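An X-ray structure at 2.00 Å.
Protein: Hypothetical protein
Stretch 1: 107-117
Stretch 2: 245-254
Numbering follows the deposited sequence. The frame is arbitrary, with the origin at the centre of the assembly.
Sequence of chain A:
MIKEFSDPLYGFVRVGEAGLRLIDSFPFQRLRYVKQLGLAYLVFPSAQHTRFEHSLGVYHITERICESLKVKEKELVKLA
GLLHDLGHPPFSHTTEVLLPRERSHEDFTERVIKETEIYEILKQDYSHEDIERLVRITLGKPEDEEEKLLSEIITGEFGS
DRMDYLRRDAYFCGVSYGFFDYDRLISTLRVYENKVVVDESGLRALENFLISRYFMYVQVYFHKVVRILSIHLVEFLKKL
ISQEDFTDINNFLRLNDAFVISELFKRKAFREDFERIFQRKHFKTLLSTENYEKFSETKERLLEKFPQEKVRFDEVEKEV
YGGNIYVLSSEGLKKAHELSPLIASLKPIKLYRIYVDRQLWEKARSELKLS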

# COMPACT_ATOMS: atom_id res chain seq x y z
N ASP A 107 -10.08 -6.21 39.47
CA ASP A 107 -9.89 -6.26 38.03
C ASP A 107 -9.43 -7.69 37.65
O ASP A 107 -8.52 -8.24 38.27
N PHE A 108 -10.10 -8.29 36.66
CA PHE A 108 -9.78 -9.65 36.22
C PHE A 108 -8.37 -9.78 35.63
O PHE A 108 -7.79 -10.86 35.70
N THR A 109 -7.82 -8.70 35.08
CA THR A 109 -6.43 -8.74 34.58
C THR A 109 -5.46 -8.97 35.72
O THR A 109 -4.54 -9.75 35.58
N GLU A 110 -5.67 -8.27 36.84
CA GLU A 110 -4.86 -8.47 38.04
C GLU A 110 -5.05 -9.88 38.56
O GLU A 110 -4.06 -10.53 38.88
N ARG A 111 -6.28 -10.38 38.62
CA ARG A 111 -6.54 -11.73 39.09
C ARG A 111 -5.86 -12.82 38.27
O ARG A 111 -5.29 -13.75 38.83
N VAL A 112 -5.91 -12.68 36.95
CA VAL A 112 -5.30 -13.67 36.04
C VAL A 112 -3.75 -13.66 36.22
O VAL A 112 -3.11 -14.70 36.26
N ILE A 113 -3.17 -12.47 36.34
CA ILE A 113 -1.72 -12.36 36.56
C ILE A 113 -1.30 -12.99 37.90
O ILE A 113 -0.24 -13.62 37.96
N LYS A 114 -2.11 -12.82 38.94
CA LYS A 114 -1.71 -13.24 40.29
C LYS A 114 -2.13 -14.66 40.66
O LYS A 114 -1.42 -15.32 41.44
N GLU A 115 -3.23 -15.14 40.07
CA GLU A 115 -3.85 -16.41 40.46
C GLU A 115 -3.64 -17.58 39.48
O GLU A 115 -4.24 -18.65 39.66
N THR A 116 -2.80 -17.40 38.45
CA THR A 116 -2.53 -18.48 37.49
C THR A 116 -1.02 -18.67 37.35
O THR A 116 -0.24 -17.94 37.99
N GLU A 117 -0.60 -19.59 36.47
CA GLU A 117 0.83 -19.78 36.16
C GLU A 117 1.54 -18.51 35.71
O GLU A 117 2.76 -18.44 35.79
N ASP A 245 -20.42 -17.99 39.84
CA ASP A 245 -19.42 -17.68 40.86
C ASP A 245 -18.03 -17.52 40.25
O ASP A 245 -17.47 -18.48 39.70
N PHE A 246 -17.45 -16.30 40.38
CA PHE A 246 -16.09 -16.07 39.85
C PHE A 246 -14.98 -16.15 40.90
O PHE A 246 -13.84 -15.77 40.63
N THR A 247 -15.31 -16.65 42.09
CA THR A 247 -14.28 -16.87 43.12
C THR A 247 -13.19 -17.82 42.60
O THR A 247 -12.01 -17.59 42.87
N ASP A 248 -13.58 -18.86 41.86
CA ASP A 248 -12.62 -19.69 41.13
C ASP A 248 -12.30 -19.03 39.76
O ASP A 248 -13.20 -18.85 38.93
N ILE A 249 -11.03 -18.66 39.55
CA ILE A 249 -10.57 -17.94 38.34
C ILE A 249 -10.76 -18.75 37.05
O ILE A 249 -10.85 -18.18 35.96
N ASN A 250 -10.81 -20.08 37.19
CA ASN A 250 -11.04 -20.97 36.07
C ASN A 250 -12.41 -20.79 35.43
O ASN A 250 -12.59 -21.09 34.25
N ASN A 251 -13.37 -20.29 36.20
CA ASN A 251 -14.70 -20.00 35.66
C ASN A 251 -14.69 -18.74 34.81
O ASN A 251 -15.56 -18.54 33.96
N PHE A 252 -13.72 -17.85 35.06
CA PHE A 252 -13.50 -16.74 34.15
C PHE A 252 -12.75 -17.26 32.92
O PHE A 252 -13.20 -17.04 31.82
N LEU A 253 -11.66 -17.99 33.14
CA LEU A 253 -10.82 -18.48 32.06
C LEU A 253 -11.56 -19.35 31.04
O LEU A 253 -11.19 -19.36 29.86
N ARG A 254 -12.62 -20.03 31.46
CA ARG A 254 -13.38 -20.84 30.51
C ARG A 254 -14.35 -20.03 29.64
O ARG A 254 -14.93 -20.56 28.70

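A helix beginning at Phe108 presents one flank, made by Phe108, Arg111, Val112 and Glu115 and continued by Thr116, to the turn and short helix of the second stretch, and together the two segments bury 476 Å². The closest CA pair of the two stretches is Val112 CA and Ile249 CA, 7.2 Å apart. The CA-to-CB bonds of Phe108, Glu115, Thr116, Phe246 and Phe252 each point toward the other stretch.

Ile249 is the principal bump. Its CA-to-CB bond points toward the helix, and with chi1 t and chi2 p its CD1 reaches into a hollow lined by Phe108, Arg111 and Val112. There Ile249 CD1 lies 3.7 Å from Arg111 CB and 4.1 Å from both Phe108 CD2 and Val112 CG2. It meets the Phe108 ring at the edge but sits over one face of the Arg111 guanidinium, so the same methyl serves an aromatic and a charged neighbour.

Phe108 (chi1 m) is the answering bump from the helix; its ring packs against Phe252 with one face and against Phe246 with its edge. Against Phe252 (chi1 t) it forms an offset stack, with centroids 4.7 Å apart and planes at 24°; the closest approach is Phe108 CD2 to Phe252 CG, 3.6 Å. Phe246 (chi1 m) is met differently: the edge of Phe108 is directed at its face, with planes at 84° and centroids 5.6 Å apart, while Phe108 CZ packs 3.8 Å from Phe246 CB.

One turn along the helix, Val112 (chi1 t) points sideways, yet its CG2 fills the space left among three side chains, 3.8 Å from Phe252 CE2, 4.0 Å from Leu253 CD2 and 4.1 Å from Ile249 CD1. Leu253 (m, t) also starts out sideways, but its end turns nearer the helix, and its CD1 lies 3.8 Å from Thr116 CG2. The p rotamer of Thr116 combines this methyl contact with a hydrogen bond from Thr116 OG1 to Val112 O, at 2.5 Å.

Polar contacts border this apolar packing. Arg111, its CA-to-CB bond also toward the second stretch (chi1 m, chi2 t, chi3 p), extends its guanidinium to the turn, where backbone carbonyls lie at its edge: Arg111 NH1 donates to Phe246 O at 2.7 Å, and Arg111 NH2 adds a weak bond to Thr247 O at 3.0 Å. Glu115 (chi1 m) pairs with the same guanidinium, with Arg111 NE to Glu115 OE2 and Arg111 NH2 to Glu115 OE1 both at 2.9 Å, two hydrogen bonds of one salt bridge. A water extends the link, donating to Glu115 OE1 at 3.2 Å and accepting from Ile249 N at 3.3 Å, thereby linking the Glu115 side chain to the backbone of Ile249.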

# COMPACT_ATOMS: atom_id res chain seq x y z
CB ASP A 107 -8.87 -5.19 37.63
CG ASP A 107 -8.74 -5.02 36.14
OD1 ASP A 107 -8.20 -5.93 35.50
OD2 ASP A 107 -9.16 -3.95 35.61
CB PHE A 108 -10.84 -10.19 35.27
CG PHE A 108 -12.03 -10.77 35.97
CD1 PHE A 108 -13.14 -9.99 36.24
CD2 PHE A 108 -12.03 -12.10 36.39
CE1 PHE A 108 -14.25 -10.53 36.91
CE2 PHE A 108 -13.12 -12.64 37.05
CZ PHE A 108 -14.24 -11.85 37.31
CB THR A 109 -6.03 -7.46 33.82
OG1 THR A 109 -6.84 -7.36 32.64
CG2 THR A 109 -4.57 -7.52 33.39
CB GLU A 110 -5.13 -7.42 39.15
CG GLU A 110 -4.31 -7.69 40.46
CD GLU A 110 -4.47 -6.55 41.50
OE1 GLU A 110 -5.31 -5.68 41.27
OE2 GLU A 110 -3.76 -6.53 42.52
CB ARG A 111 -8.07 -11.97 39.13
CG ARG A 111 -8.80 -11.14 40.17
CD ARG A 111 -10.16 -11.72 40.48
NE ARG A 111 -10.06 -13.10 40.96
CZ ARG A 111 -11.08 -13.94 41.01
NH1 ARG A 111 -12.29 -13.54 40.63
NH2 ARG A 111 -10.90 -15.17 41.47
CB VAL A 112 -5.74 -13.47 34.56
CG1 VAL A 112 -4.94 -14.37 33.63
CG2 VAL A 112 -7.23 -13.76 34.41
CB ILE A 113 -1.29 -10.90 36.51
CG1 ILE A 113 -1.36 -10.36 35.08
CG2 ILE A 113 0.13 -10.74 37.05
CD1 ILE A 113 -1.41 -8.85 35.00
CB LYS A 114 -2.23 -12.24 41.31
CG LYS A 114 -1.41 -10.94 41.31
CD LYS A 114 -1.97 -9.93 42.31
CE LYS A 114 -1.03 -8.73 42.46
NZ LYS A 114 -1.58 -7.70 43.42
CB GLU A 115 -5.35 -16.21 40.74
CG GLU A 115 -5.69 -15.13 41.79
CD GLU A 115 -7.18 -14.84 41.94
OE1 GLU A 115 -8.04 -15.73 41.68
OE2 GLU A 115 -7.53 -13.71 42.34
CB THR A 116 -3.13 -18.16 36.09
OG1 THR A 116 -2.47 -17.02 35.55
CG2 THR A 116 -4.65 -17.89 36.18
CB GLU A 117 1.04 -20.90 35.10
CG GLU A 117 0.20 -20.73 33.81
CD GLU A 117 0.49 -21.79 32.72
OE1 GLU A 117 1.69 -22.20 32.57
OE2 GLU A 117 -0.47 -22.21 32.00
CB ASP A 245 -19.44 -18.83 41.90
CG ASP A 245 -18.55 -18.63 43.09
OD1 ASP A 245 -18.20 -17.48 43.39
OD2 ASP A 245 -18.17 -19.64 43.74
CB PHE A 246 -16.04 -14.75 39.06
CG PHE A 246 -16.77 -14.80 37.75
CD1 PHE A 246 -17.87 -14.00 37.51
CD2 PHE A 246 -16.37 -15.68 36.75
CE1 PHE A 246 -18.55 -14.06 36.30
CE2 PHE A 246 -17.04 -15.75 35.54
CZ PHE A 246 -18.13 -14.95 35.32
CB THR A 247 -14.85 -17.32 44.51
OG1 THR A 247 -15.59 -18.54 44.40
CG2 THR A 247 -15.74 -16.23 45.12
CB ASP A 248 -13.16 -21.10 40.91
CG ASP A 248 -12.12 -22.06 40.36
OD1 ASP A 248 -10.92 -21.69 40.28
OD2 ASP A 248 -12.48 -23.20 40.01
CB ILE A 249 -9.10 -17.42 38.48
CG1 ILE A 249 -8.75 -16.37 37.40
CG2 ILE A 249 -8.09 -18.57 38.48
CD1 ILE A 249 -9.42 -15.06 37.58
CB ASN A 250 -10.82 -22.42 36.46
CG ASN A 250 -9.39 -22.73 36.78
OD1 ASN A 250 -8.46 -22.15 36.20
ND2 ASN A 250 -9.18 -23.64 37.73
CB ASN A 251 -15.74 -19.87 36.77
CG ASN A 251 -16.17 -21.22 37.34
OD1 ASN A 251 -16.26 -22.21 36.61
ND2 ASN A 251 -16.43 -21.25 38.64
CB PHE A 252 -12.75 -15.59 34.81
CG PHE A 252 -12.25 -14.59 33.82
CD1 PHE A 252 -13.11 -13.63 33.29
CD2 PHE A 252 -10.94 -14.64 33.37
CE1 PHE A 252 -12.66 -12.72 32.35
CE2 PHE A 252 -10.49 -13.73 32.41
CZ PHE A 252 -11.35 -12.77 31.91
CB LEU A 253 -9.55 -19.18 32.57
CG LEU A 253 -8.50 -18.27 33.28
CD1 LEU A 253 -7.39 -19.13 33.85
CD2 LEU A 253 -7.89 -17.19 32.37
CB ARG A 254 -14.09 -22.01 31.21
CG ARG A 254 -13.08 -23.09 31.62
CD ARG A 254 -13.72 -24.39 32.12
NE ARG A 254 -14.08 -24.38 33.55
CZ ARG A 254 -15.30 -24.10 34.03
NH1 ARG A 254 -16.30 -23.78 33.21
NH2 ARG A 254 -15.50 -24.13 35.34
O HOH W 1 -8.66 -18.82 41.81